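Local coordinates for R.MvaI (Kocuria varians, PDB 2OAA), which cleaves double-stranded DNA as a restriction endonuclease, reading its short recognition sequence apparently as a monomer and probably using metal ions to cut the backbone, at a contact of chain A with DNA. Residues are numbered along the deposited sequence; one frame, centred on the assembly and turned at random.

A contact of chain A with DNA. Residues 105, 210, 212, 233. With nucleotides of chain C; nucleotides of chain B.
Arg233 meets DG9 of chain C end-on in the major groove, two guanidinium nitrogens to two base acceptors. Arg233 NH1 donates to the guanine carbonyl O6 of DG9 at 2.9 Å and its NH2 to N7 of the same base at 3.0 Å, both nearly straight and close to the guanidinium plane, a pairing that suits guanine. The face of the same group lies against DG8, whose O6 sits 3.1 Å above the plane over its centre. Arg212, bent at its third torsion (chi3 -53°), brings NH2 to DG8 O6 at 2.8 Å. DG8 N7 lies at the edge of this guanidinium, while one face turns, near its rim, to the N6 amino group of DA6 of chain B.

The partner cytosines are read through their amino groups. DC4 N4 of chain B donates to the Thr105 hydroxyl OG1 at 2.9 Å; DC5 N4 of the same strand donates to Asp210 OD2 at 2.8 Å in a distinctly bent bond.

Within the protein, Asp210 ties the readers together. Its OD2 also takes a salt bridge from Arg233 NH1, arriving from the opposite carboxylate face to DC5. Asp210 OD1 accepts a hydrogen bond from Thr105 OG1, which meets it from above the carboxylate plane at 2.6 Å; this should leave the hydroxyl oxygen to accept from DC4. A methionine in place of Arg233 would probably leave DG9 O6 and N7 without these donors and Asp210 without its charged mate.

Strand 207-215 supplies Asp210 and Arg212, strand 100-106 Thr105 and strand 231-234 Arg233, all converging on two consecutive C-G pairs in the DNA-binding cleft.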
loop_
_atom_site.group_PDB
_atom_site.type_symbol
_atom_site.label_atom_id
_atom_site.label_comp_id
_atom_site.label_asym_id
_atom_site.label_seq_id
_atom_site.Cartn_x
_atom_site.Cartn_y
_atom_site.Cartn_z
ATOM N N THR A 105 5.829 3.106 -9.605
ATOM C CA THR A 105 5.098 3.990 -8.716
ATOM C C THR A 105 4.575 5.160 -9.521
ATOM O O THR A 105 5.337 6.047 -9.950
ATOM C CB THR A 105 5.984 4.466 -7.564
ATOM O OG1 THR A 105 6.427 3.337 -6.805
ATOM C CG2 THR A 105 5.213 5.363 -6.632
ATOM N N ASP A 210 0.571 2.226 -7.151
ATOM C CA ASP A 210 1.813 1.492 -7.254
ATOM C C ASP A 210 1.572 0.137 -7.896
ATOM O O ASP A 210 0.913 -0.734 -7.307
ATOM C CB ASP A 210 2.409 1.339 -5.862
ATOM C CG ASP A 210 3.915 1.205 -5.876
ATOM O OD1 ASP A 210 4.552 1.525 -6.904
ATOM O OD2 ASP A 210 4.463 0.774 -4.838
ATOM N N ARG A 212 2.877 -3.343 -8.762
ATOM C CA ARG A 212 3.882 -4.103 -8.022
ATOM C C ARG A 212 3.953 -5.561 -8.462
ATOM O O ARG A 212 3.657 -6.492 -7.694
ATOM C CB ARG A 212 3.620 -3.991 -6.523
ATOM C CG ARG A 212 3.429 -2.553 -6.055
ATOM C CD ARG A 212 3.183 -2.428 -4.543
ATOM N NE ARG A 212 2.092 -3.271 -4.065
ATOM C CZ ARG A 212 1.837 -3.484 -2.774
ATOM N NH1 ARG A 212 0.836 -4.269 -2.420
ATOM N NH2 ARG A 212 2.583 -2.917 -1.828
ATOM N N ARG A 233 -1.036 4.226 -2.134
ATOM C CA ARG A 233 -0.009 4.458 -1.114
ATOM C C ARG A 233 0.159 5.938 -0.852
ATOM O O ARG A 233 0.299 6.722 -1.793
ATOM C CB ARG A 233 1.339 3.867 -1.571
ATOM C CG ARG A 233 1.273 2.395 -1.991
ATOM C CD ARG A 233 2.643 1.850 -2.295
ATOM N NE ARG A 233 3.425 1.636 -1.085
ATOM C CZ ARG A 233 4.746 1.460 -1.056
ATOM N NH1 ARG A 233 5.462 1.506 -2.172
ATOM N NH2 ARG A 233 5.348 1.258 0.114
ATOM P P DG C 8 1.677 -3.738 7.930
ATOM O OP1 DG C 8 1.734 -3.363 9.362
ATOM O OP2 DG C 8 0.843 -2.946 6.991
ATOM O "O5'" DG C 8 3.157 -3.804 7.370
ATOM C "C5'" DG C 8 3.766 -2.681 6.762
ATOM C "C4'" DG C 8 4.971 -3.139 5.984
ATOM O "O4'" DG C 8 4.600 -3.837 4.778
ATOM C "C3'" DG C 8 5.875 -2.033 5.489
ATOM O "O3'" DG C 8 6.585 -1.500 6.613
ATOM C "C2'" DG C 8 6.741 -2.817 4.522
ATOM C "C1'" DG C 8 5.698 -3.742 3.867
ATOM N N9 DG C 8 5.209 -3.205 2.604
ATOM C C8 DG C 8 3.967 -2.684 2.312
ATOM N N7 DG C 8 3.876 -2.238 1.087
ATOM C C5 DG C 8 5.130 -2.490 0.538
ATOM C C6 DG C 8 5.647 -2.224 -0.762
ATOM O O6 DG C 8 5.088 -1.683 -1.723
ATOM N N1 DG C 8 6.965 -2.658 -0.887
ATOM C C2 DG C 8 7.695 -3.261 0.105
ATOM N N2 DG C 8 8.950 -3.614 -0.209
ATOM N N3 DG C 8 7.230 -3.506 1.318
ATOM C C4 DG C 8 5.952 -3.098 1.461
ATOM P P DG C 9 7.505 -0.196 6.440
ATOM O OP1 DG C 9 8.173 0.019 7.747
ATOM O OP2 DG C 9 6.719 0.903 5.831
ATOM O "O5'" DG C 9 8.551 -0.687 5.358
ATOM C "C5'" DG C 9 9.800 -0.055 5.184
ATOM C "C4'" DG C 9 10.778 -1.067 4.647
ATOM O "O4'" DG C 9 10.200 -1.661 3.457
ATOM C "C3'" DG C 9 12.127 -0.505 4.229
ATOM O "O3'" DG C 9 13.135 -1.485 4.438
ATOM C "C2'" DG C 9 11.946 -0.226 2.749
ATOM C "C1'" DG C 9 10.918 -1.261 2.297
ATOM N N9 DG C 9 9.978 -0.661 1.354
ATOM C C8 DG C 9 8.717 -0.174 1.603
ATOM N N7 DG C 9 8.190 0.428 0.571
ATOM C C5 DG C 9 9.151 0.305 -0.424
ATOM C C6 DG C 9 9.171 0.798 -1.759
ATOM O O6 DG C 9 8.325 1.488 -2.342
ATOM N N1 DG C 9 10.337 0.426 -2.422
ATOM C C2 DG C 9 11.359 -0.307 -1.870
ATOM N N2 DG C 9 12.396 -0.584 -2.673
ATOM N N3 DG C 9 11.365 -0.742 -0.627
ATOM C C4 DG C 9 10.240 -0.401 0.034
ATOM P P DC B 4 13.224 2.481 -12.908
ATOM O OP1 DC B 4 14.303 2.116 -13.862
ATOM O OP2 DC B 4 11.874 2.808 -13.422
ATOM O "O5'" DC B 4 13.075 1.299 -11.854
ATOM C "C5'" DC B 4 14.201 0.840 -11.113
ATOM C "C4'" DC B 4 13.745 0.032 -9.922
ATOM O "O4'" DC B 4 13.071 0.862 -8.961
ATOM C "C3'" DC B 4 12.764 -1.104 -10.218
ATOM O "O3'" DC B 4 13.488 -2.327 -10.382
ATOM C "C2'" DC B 4 11.869 -1.143 -8.989
ATOM C "C1'" DC B 4 12.425 -0.043 -8.090
ATOM N N1 DC B 4 11.405 0.686 -7.327
ATOM C C2 DC B 4 11.428 0.589 -5.933
ATOM O O2 DC B 4 12.354 -0.034 -5.394
ATOM N N3 DC B 4 10.446 1.182 -5.211
ATOM C C4 DC B 4 9.482 1.861 -5.834
ATOM N N4 DC B 4 8.515 2.394 -5.084
ATOM C C5 DC B 4 9.462 2.015 -7.253
ATOM C C6 DC B 4 10.435 1.418 -7.954
ATOM P P DC B 5 12.702 -3.729 -10.493
ATOM O OP1 DC B 5 13.694 -4.709 -11.006
ATOM O OP2 DC B 5 11.431 -3.521 -11.221
ATOM O "O5'" DC B 5 12.366 -4.114 -8.982
ATOM C "C5'" DC B 5 13.404 -4.154 -8.001
ATOM C "C4'" DC B 5 12.828 -4.279 -6.609
ATOM O "O4'" DC B 5 11.915 -3.210 -6.301
ATOM C "C3'" DC B 5 12.055 -5.553 -6.273
ATOM O "O3'" DC B 5 12.979 -6.538 -5.794
ATOM C "C2'" DC B 5 11.126 -5.104 -5.151
ATOM C "C1'" DC B 5 11.328 -3.588 -5.072
ATOM N N1 DC B 5 10.086 -2.830 -4.889
ATOM C C2 DC B 5 9.484 -2.853 -3.630
ATOM O O2 DC B 5 10.043 -3.475 -2.718
ATOM N N3 DC B 5 8.318 -2.201 -3.440
ATOM C C4 DC B 5 7.756 -1.534 -4.449
ATOM N N4 DC B 5 6.592 -0.922 -4.223
ATOM C C5 DC B 5 8.359 -1.471 -5.739
ATOM C C6 DC B 5 9.514 -2.129 -5.913
ATOM P P DA B 6 12.516 -8.070 -5.596
ATOM O OP1 DA B 6 13.771 -8.862 -5.680
ATOM O OP2 DA B 6 11.387 -8.396 -6.504
ATOM O "O5'" DA B 6 11.987 -8.148 -4.095
ATOM C "C5'" DA B 6 12.901 -8.186 -2.999
ATOM C "C4'" DA B 6 12.151 -8.248 -1.688
ATOM O "O4'" DA B 6 11.315 -7.087 -1.522
ATOM C "C3'" DA B 6 11.184 -9.410 -1.523
ATOM O "O3'" DA B 6 11.905 -10.596 -1.176
ATOM C "C2'" DA B 6 10.326 -8.927 -0.370
ATOM C "C1'" DA B 6 10.281 -7.408 -0.594
ATOM N N9 DA B 6 9.021 -6.910 -1.137
ATOM C C8 DA B 6 8.776 -6.394 -2.384
ATOM N N7 DA B 6 7.540 -5.996 -2.558
ATOM C C5 DA B 6 6.926 -6.274 -1.343
ATOM C C6 DA B 6 5.615 -6.075 -0.877
ATOM N N6 DA B 6 4.644 -5.511 -1.602
ATOM N N1 DA B 6 5.332 -6.474 0.383
ATOM C C2 DA B 6 6.306 -7.023 1.117
ATOM N N3 DA B 6 7.577 -7.252 0.794
ATOM C C4 DA B 6 7.825 -6.848 -0.463
#